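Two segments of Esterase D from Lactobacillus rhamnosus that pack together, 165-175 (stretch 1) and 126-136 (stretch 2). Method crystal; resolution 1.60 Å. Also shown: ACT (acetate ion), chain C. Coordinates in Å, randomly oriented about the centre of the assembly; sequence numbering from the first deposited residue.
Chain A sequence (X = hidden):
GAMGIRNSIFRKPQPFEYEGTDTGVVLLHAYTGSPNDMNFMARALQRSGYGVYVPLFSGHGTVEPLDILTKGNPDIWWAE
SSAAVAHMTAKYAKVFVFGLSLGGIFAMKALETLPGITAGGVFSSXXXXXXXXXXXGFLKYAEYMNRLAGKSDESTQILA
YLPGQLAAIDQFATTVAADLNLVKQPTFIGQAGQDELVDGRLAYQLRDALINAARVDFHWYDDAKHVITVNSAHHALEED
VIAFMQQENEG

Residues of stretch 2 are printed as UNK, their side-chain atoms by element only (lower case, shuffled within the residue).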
ATOM      1  N   GLN A 165       5.114 -15.004   8.784  1.00 18.11           N
ATOM      2  CA  GLN A 165       5.070 -13.578   8.436  1.00 17.39           C
ATOM      3  C   GLN A 165       3.659 -13.155   8.054  1.00 17.43           C
ATOM      4  O   GLN A 165       3.225 -12.078   8.455  1.00 16.29           O
ATOM      5  CB  GLN A 165       6.058 -13.187   7.346  1.00 17.51           C
ATOM      6  CG  GLN A 165       6.088 -11.675   7.130  1.00 16.80           C
ATOM      7  CD  GLN A 165       7.263 -11.252   6.291  1.00 16.08           C
ATOM      8  OE1 GLN A 165       7.252 -11.431   5.088  1.00 17.79           O
ATOM      9  NE2 GLN A 165       8.303 -10.727   6.939  1.00 17.23           N
ATOM     10  N   LEU A 166       2.941 -13.978   7.292  1.00 17.47           N
ATOM     11  CA  LEU A 166       1.539 -13.665   6.996  1.00 17.67           C
ATOM     12  C   LEU A 166       0.743 -13.554   8.291  1.00 17.67           C
ATOM     13  O   LEU A 166      -0.104 -12.666   8.426  1.00 17.23           O
ATOM     14  CB  LEU A 166       0.904 -14.693   6.058  1.00 19.01           C
ATOM     15  CG  LEU A 166       1.381 -14.580   4.612  1.00 19.00           C
ATOM     16  CD1 LEU A 166       0.812 -15.699   3.744  1.00 19.49           C
ATOM     17  CD2 LEU A 166       1.042 -13.209   3.997  1.00 22.05           C
ATOM     18  N   ALA A 167       1.012 -14.441   9.248  1.00 16.98           N
ATOM     19  CA  ALA A 167       0.346 -14.363  10.556  1.00 17.36           C
ATOM     20  C   ALA A 167       0.656 -13.030  11.225  1.00 16.83           C
ATOM     21  O   ALA A 167      -0.230 -12.411  11.801  1.00 17.51           O
ATOM     22  CB  ALA A 167       0.796 -15.519  11.460  1.00 17.92           C
ATOM     23  N   ALA A 168       1.906 -12.582  11.141  1.00 16.09           N
ATOM     24  CA  ALA A 168       2.313 -11.322  11.755  1.00 16.12           C
ATOM     25  C   ALA A 168       1.585 -10.146  11.110  1.00 15.36           C
ATOM     26  O   ALA A 168       1.151  -9.215  11.794  1.00 16.78           O
ATOM     27  CB  ALA A 168       3.811 -11.130  11.620  1.00 16.43           C
ATOM     28  N   ILE A 169       1.494 -10.180   9.789  1.00 15.61           N
ATOM     29  CA  ILE A 169       0.751  -9.148   9.050  1.00 15.69           C
ATOM     30  C   ILE A 169      -0.725  -9.145   9.426  1.00 15.93           C
ATOM     31  O   ILE A 169      -1.301  -8.094   9.764  1.00 15.65           O
ATOM     32  CB  ILE A 169       0.907  -9.318   7.529  1.00 15.86           C
ATOM     33  CG1 ILE A 169       2.369  -9.141   7.127  1.00 15.97           C
ATOM     34  CG2 ILE A 169       0.046  -8.290   6.798  1.00 16.77           C
ATOM     35  CD1 ILE A 169       2.677  -9.636   5.706  1.00 15.78           C
ATOM     36  N   ASP A 170      -1.342 -10.330   9.384  1.00 15.43           N
ATOM     37  CA  ASP A 170      -2.737 -10.498   9.809  1.00 15.62           C
ATOM     38  C   ASP A 170      -2.947  -9.852  11.195  1.00 16.09           C
ATOM     39  O   ASP A 170      -3.860  -9.049  11.415  1.00 16.16           O
ATOM     40  CB  ASP A 170      -3.088 -11.996   9.934  1.00 16.21           C
ATOM     41  CG  ASP A 170      -3.273 -12.718   8.592  1.00 17.30           C
ATOM     42  OD1 ASP A 170      -3.446 -12.080   7.536  1.00 17.74           O
ATOM     43  OD2 ASP A 170      -3.260 -13.982   8.638  1.00 18.24           O
ATOM     44  N   GLN A 171      -2.075 -10.199  12.133  1.00 16.34           N
ATOM     45  CA  GLN A 171      -2.207  -9.748  13.516  1.00 16.96           C
ATOM     46  C   GLN A 171      -2.147  -8.217  13.598  1.00 17.07           C
ATOM     47  O   GLN A 171      -2.996  -7.562  14.212  1.00 17.99           O
ATOM     48  CB  GLN A 171      -1.117 -10.408  14.368  1.00 16.93           C
ATOM     49  CG  GLN A 171      -1.039  -9.902  15.795  1.00 18.74           C
ATOM     50  CD  GLN A 171      -0.081 -10.725  16.661  1.00 19.09           C
ATOM     51  OE1 GLN A 171       0.423 -11.776  16.238  1.00 22.95           O
ATOM     52  NE2 GLN A 171       0.170 -10.248  17.875  1.00 22.68           N
ATOM     53  N   PHE A 172      -1.139  -7.639  12.958  1.00 16.48           N
ATOM     54  CA  PHE A 172      -0.967  -6.182  12.958  1.00 16.61           C
ATOM     55  C   PHE A 172      -2.194  -5.528  12.349  1.00 16.63           C
ATOM     56  O   PHE A 172      -2.704  -4.506  12.833  1.00 16.46           O
ATOM     57  CB  PHE A 172       0.275  -5.835  12.139  1.00 16.82           C
ATOM     58  CG  PHE A 172       0.680  -4.390  12.240  1.00 16.06           C
ATOM     59  CD1 PHE A 172       1.688  -3.985  13.098  1.00 16.42           C
ATOM     60  CD2 PHE A 172       0.042  -3.434  11.483  1.00 16.43           C
ATOM     61  CE1 PHE A 172       2.040  -2.644  13.196  1.00 16.81           C
ATOM     62  CE2 PHE A 172       0.411  -2.104  11.568  1.00 17.30           C
ATOM     63  CZ  PHE A 172       1.392  -1.715  12.420  1.00 17.49           C
ATOM     64  N   ALA A 173      -2.672  -6.121  11.264  1.00 15.75           N
ATOM     65  CA  ALA A 173      -3.844  -5.610  10.553  1.00 14.90           C
ATOM     66  C   ALA A 173      -5.135  -5.678  11.390  1.00 15.06           C
ATOM     67  O   ALA A 173      -5.989  -4.785  11.299  1.00 16.11           O
ATOM     68  CB  ALA A 173      -4.025  -6.356   9.218  1.00 15.12           C
ATOM     69  N   THR A 174      -5.303  -6.730  12.195  1.00 14.97           N
ATOM     70  CA  THR A 174      -6.508  -6.797  13.027  1.00 15.22           C
ATOM     71  C   THR A 174      -6.549  -5.646  14.031  1.00 15.92           C
ATOM     72  O   THR A 174      -7.611  -5.107  14.329  1.00 16.53           O
ATOM     73  CB  THR A 174      -6.666  -8.154  13.781  1.00 15.45           C
ATOM     74  OG1 THR A 174      -5.569  -8.383  14.667  1.00 15.63           O
ATOM     75  CG2 THR A 174      -6.821  -9.332  12.788  1.00 15.73           C
ATOM     76  N   THR A 175      -5.391  -5.239  14.530  1.00 16.49           N
ATOM     77  CA  THR A 175      -5.353  -4.124  15.482  1.00 16.86           C
ATOM     78  C   THR A 175      -5.721  -2.819  14.781  1.00 17.07           C
ATOM     79  O   THR A 175      -6.512  -2.020  15.295  1.00 18.18           O
ATOM     80  CB  THR A 175      -3.994  -4.023  16.128  1.00 17.71           C
ATOM     81  OG1 THR A 175      -3.770  -5.232  16.876  1.00 18.74           O
ATOM     82  CG2 THR A 175      -3.905  -2.795  17.038  1.00 18.15           C
ATOM     83  N   UNK A 126      -7.127  -4.632   3.018  1.00 15.37           N
ATOM     84  CA  UNK A 126      -6.025  -5.062   3.863  1.00 15.46           C
ATOM     85  C   UNK A 126      -5.815  -6.567   3.838  1.00 15.69           C
ATOM     86  O   UNK A 126      -6.683  -7.317   3.384  1.00 15.76           O
ATOM     87  c   UNK A 126      -6.460  -4.594   5.263  1.00 16.45           C
ATOM     88  c   UNK A 126      -8.269  -4.120   3.802  1.00 16.21           C
ATOM     89  c   UNK A 126      -7.939  -4.518   5.201  1.00 16.25           C
ATOM     90  N   UNK A 127      -4.660  -6.973   4.364  1.00 16.06           N
ATOM     91  CA  UNK A 127      -4.296  -8.364   4.548  1.00 16.19           C
ATOM     92  C   UNK A 127      -4.806  -8.765   5.916  1.00 16.69           C
ATOM     93  O   UNK A 127      -4.223  -8.370   6.930  1.00 16.82           O
ATOM     94  c   UNK A 127      -2.270  -8.083   3.075  1.00 16.07           C
ATOM     95  c   UNK A 127      -0.777  -7.970   2.953  1.00 16.81           C
ATOM     96  c   UNK A 127      -2.343  -9.964   4.749  1.00 15.75           C
ATOM     97  c   UNK A 127      -2.765  -8.524   4.458  1.00 15.83           C
ATOM     98  N   UNK A 128      -5.902  -9.523   5.925  1.00 16.79           N
ATOM     99  CA  UNK A 128      -6.566  -9.974   7.162  1.00 16.70           C
ATOM    100  C   UNK A 128      -6.699 -11.497   7.204  1.00 17.72           C
ATOM    101  O   UNK A 128      -6.739 -12.160   6.167  1.00 17.59           O
ATOM    102  c   UNK A 128      -7.906  -7.839   7.676  1.00 16.59           C
ATOM    103  c   UNK A 128      -7.440  -7.626   9.115  1.00 17.72           C
ATOM    104  c   UNK A 128      -7.949  -9.317   7.290  1.00 16.81           C
ATOM    105  c   UNK A 128      -9.277  -7.207   7.495  1.00 18.38           C
ATOM    106  N   UNK A 129      -6.797 -12.068   8.412  1.00 17.56           N
ATOM    107  CA  UNK A 129      -6.729 -13.530   8.504  1.00 17.95           C
ATOM    108  C   UNK A 129      -7.858 -14.210   7.747  1.00 18.48           C
ATOM    109  O   UNK A 129      -9.026 -13.829   7.891  1.00 19.06           O
ATOM    110  c   UNK A 129      -6.931 -11.429   9.733  1.00 17.82           C
ATOM    111  c   UNK A 129      -7.355 -12.554  10.616  1.00 17.48           C
ATOM    112  c   UNK A 129      -6.789 -13.808  10.009  1.00 17.61           C
ATOM    113  N   UNK A 130      -7.482 -15.173   6.905  1.00 18.78           N
ATOM    114  CA  UNK A 130      -8.420 -15.993   6.159  1.00 19.13           C
ATOM    115  C   UNK A 130      -8.935 -15.394   4.867  1.00 19.45           C
ATOM    116  O   UNK A 130      -9.717 -16.041   4.163  1.00 20.20           O
ATOM    117  N   UNK A 131      -8.479 -14.181   4.535  1.00 18.37           N
ATOM    118  CA  UNK A 131      -9.053 -13.397   3.432  1.00 18.71           C
ATOM    119  C   UNK A 131      -8.064 -13.070   2.317  1.00 18.32           C
ATOM    120  O   UNK A 131      -8.214 -12.058   1.614  1.00 17.84           O
ATOM    121  c   UNK A 131      -9.613 -12.100   4.001  1.00 19.09           C
ATOM    122  n   UNK A 131     -14.183 -13.525   5.240  1.00 29.47           N
ATOM    123  c   UNK A 131     -10.564 -12.301   5.167  1.00 21.75           C
ATOM    124  c   UNK A 131     -12.924 -12.945   5.777  1.00 26.09           C
ATOM    125  c   UNK A 131     -11.800 -13.031   4.738  1.00 23.88           C
ATOM    126  N   UNK A 132      -7.049 -13.915   2.163  1.00 18.27           N
ATOM    127  CA  UNK A 132      -6.045 -13.707   1.133  1.00 18.61           C
ATOM    128  C   UNK A 132      -5.539 -14.996   0.508  1.00 19.54           C
ATOM    129  O   UNK A 132      -5.565 -16.075   1.119  1.00 19.89           O
ATOM    130  n   UNK A 132      -3.904 -13.277   5.170  1.00 18.23           N
ATOM    131  c   UNK A 132      -4.398 -13.199   3.030  1.00 18.25           C
ATOM    132  n   UNK A 132      -3.601 -14.291   3.303  1.00 18.95           N
ATOM    133  c   UNK A 132      -4.580 -12.563   4.211  1.00 18.56           C
ATOM    134  c   UNK A 132      -3.324 -14.317   4.596  1.00 19.20           C
ATOM    135  c   UNK A 132      -4.866 -12.857   1.650  1.00 18.47           C
ATOM    136  N   UNK A 133      -5.101 -14.859  -0.738  1.00 20.03           N
ATOM    137  CA  UNK A 133      -4.405 -15.902  -1.476  1.00 21.32           C
ATOM    138  C   UNK A 133      -3.014 -15.369  -1.836  1.00 21.66           C
ATOM    139  O   UNK A 133      -2.708 -15.189  -3.010  1.00 22.36           O
ATOM    140  c   UNK A 133      -5.173 -16.236  -2.754  1.00 22.00           C
ATOM    141  c   UNK A 133      -6.503 -16.877  -2.521  1.00 24.74           C
ATOM    142  n   UNK A 133      -7.586 -16.188  -2.025  1.00 27.24           N
ATOM    143  c   UNK A 133      -6.939 -18.137  -2.763  1.00 28.70           C
ATOM    144  c   UNK A 133      -8.627 -17.002  -1.948  1.00 27.97           C
ATOM    145  n   UNK A 133      -8.259 -18.192  -2.385  1.00 26.99           N
ATOM    146  N   UNK A 134      -2.191 -15.108  -0.820  1.00 20.91           N
ATOM    147  CA  UNK A 134      -0.853 -14.533  -1.014  1.00 21.36           C
ATOM    148  C   UNK A 134       0.247 -15.584  -1.112  1.00 21.67           C
ATOM    149  O   UNK A 134       1.360 -15.273  -1.555  1.00 22.61           O
ATOM    150  c   UNK A 134      -0.622 -11.358  -1.150  1.00 20.28           C
ATOM    151  c   UNK A 134      -0.530 -13.557   0.118  1.00 20.81           C
ATOM    152  c   UNK A 134      -1.252 -12.223  -0.044  1.00 21.07           C
ATOM    153  c   UNK A 134      -1.219 -11.481   1.281  1.00 21.36           C
ATOM    154  N   UNK A 135      -0.043 -16.822  -0.710  1.00 21.11           N
ATOM    155  CA  UNK A 135       1.003 -17.842  -0.691  1.00 21.19           C
ATOM    156  C   UNK A 135       1.393 -18.273  -2.104  1.00 21.40           C
ATOM    157  O   UNK A 135       2.573 -18.272  -2.437  1.00 21.43           O
ATOM    158  c   UNK A 135       1.648 -20.169  -0.038  1.00 21.95           C
ATOM    159  c   UNK A 135       0.606 -18.655   1.655  1.00 22.07           C
ATOM    160  c   UNK A 135       0.639 -19.058   0.178  1.00 20.74           C
ATOM    161  N   UNK A 136       0.418 -18.628  -2.952  1.00 21.91           N
ATOM    162  CA  UNK A 136       0.825 -18.945  -4.326  1.00 22.39           C
ATOM    163  C   UNK A 136       1.498 -17.763  -5.027  1.00 22.76           C
ATOM    164  O   UNK A 136       2.484 -17.947  -5.752  1.00 23.49           O
ATOM    165  c   UNK A 136      -1.398 -19.684  -3.898  1.00 23.66           C
ATOM    166  c   UNK A 136      -1.032 -18.780  -2.770  1.00 22.78           C
ATOM    167  c   UNK A 136      -0.494 -19.323  -5.009  1.00 22.76           C
TER
HETATM  168  C   ACT C 246      -2.798 -17.417   1.529  1.00 20.35           C
HETATM  169  O   ACT C 246      -2.365 -17.922   0.476  1.00 20.26           O
HETATM  170  OXT ACT C 246      -2.549 -16.204   1.702  1.00 18.86           O
HETATM  171  CH3 ACT C 246      -3.554 -18.225   2.545  1.00 20.61           C

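Position 126 carries three side-chain carbons that close a ring onto its own backbone N. The nearest approach to stretch 1 is its CB to Ala173 CB, 5.0 Å. The ring closure defines Pro126.

Position 127 has four carbons, forked at the first, with one arm two carbons long. The short arm lies 3.6 Å from Ile169 CG2 and 3.7 Å from Asp170 OD1. Branching at CB with unequal arms gives Ile127, and the short arm is its CG2. Its backbone O sits 3.1 Å from Ala173 CB and has no hydrogen-bonding partner in the model.

At position 128 there are again four carbons, but the fork comes at the second. CA-to-CB points away from the helix, yet one terminal carbon turns back to lie 3.6 Å from Ala173 CB. This is Leu128, with chi1 m and chi2 t; the returning methyl is CD2.

Position 129 repeats the closed ring of three carbons on N. The ring carbon bonded to N is 3.7 Å from Thr174 CG2, and N itself lies 3.5 Å from Asp170 OD1. The residue is Pro129, the ring carbon its CD; a proline N has no hydrogen to share, so the approach to Asp170 is no hydrogen bond.

Position 130 has no side-chain atoms and is Gly130. Its phi of 84° favours glycine, and it falls within a type II turn running from Leu128 to position 131.

Position 131 shows four carbons in a row ending in nitrogen. CA-to-CB points sideways, and the chain makes no contact with stretch 1. This is Lys131; the backbone closes the turn through Lys131 N to Leu128 O, 3.1 Å.

Position 132 has one carbon followed by a five-membered ring of three carbons and two nitrogens. One ring nitrogen lies 2.7 Å from Asp170 OD1. The imidazole is that of His132: NE2 donates to Asp170 OD1 with an angle of 156°, and ND1 donates to acetate OXT at 2.7 Å and 170°. Both acceptors lie near the ring plane, at its edge, as in-plane N-H groups require.

Position 133 has the same composition and ring, but CA-to-CB points away and the side chain makes no contact with stretch 1. It is His133.

Position 134 has four carbons forked at the second, a terminal one 3.9 Å from Leu166 CD2. This is Leu134, the carbon CD1; its N donates to acetate OXT at 2.8 Å.

Position 135 has one carbon bearing two others, one of them 3.6 Å from Leu166 CD1. It is Val135, through CG2; its N donates to acetate O at 2.8 Å.

Position 136 closes a third such ring, without contact to stretch 1: Pro136.

The contact buries 482 Å² and combines apolar packing with one cross-stretch hydrogen bond. Leu166, Ile169 and Ala173 point toward stretch 2, while Asp170 starts sideways and brings its carboxylate to His132. The closest CA pair, Asp170 and Leu128 at 4.7 Å, places the loop tight against the helix. Acetate, probably from the crystallisation liquor, bridges the His132 ring and the backbone N atoms of Leu134 and Val135.

Stretch 2 126-136: PILPGKHHLVP
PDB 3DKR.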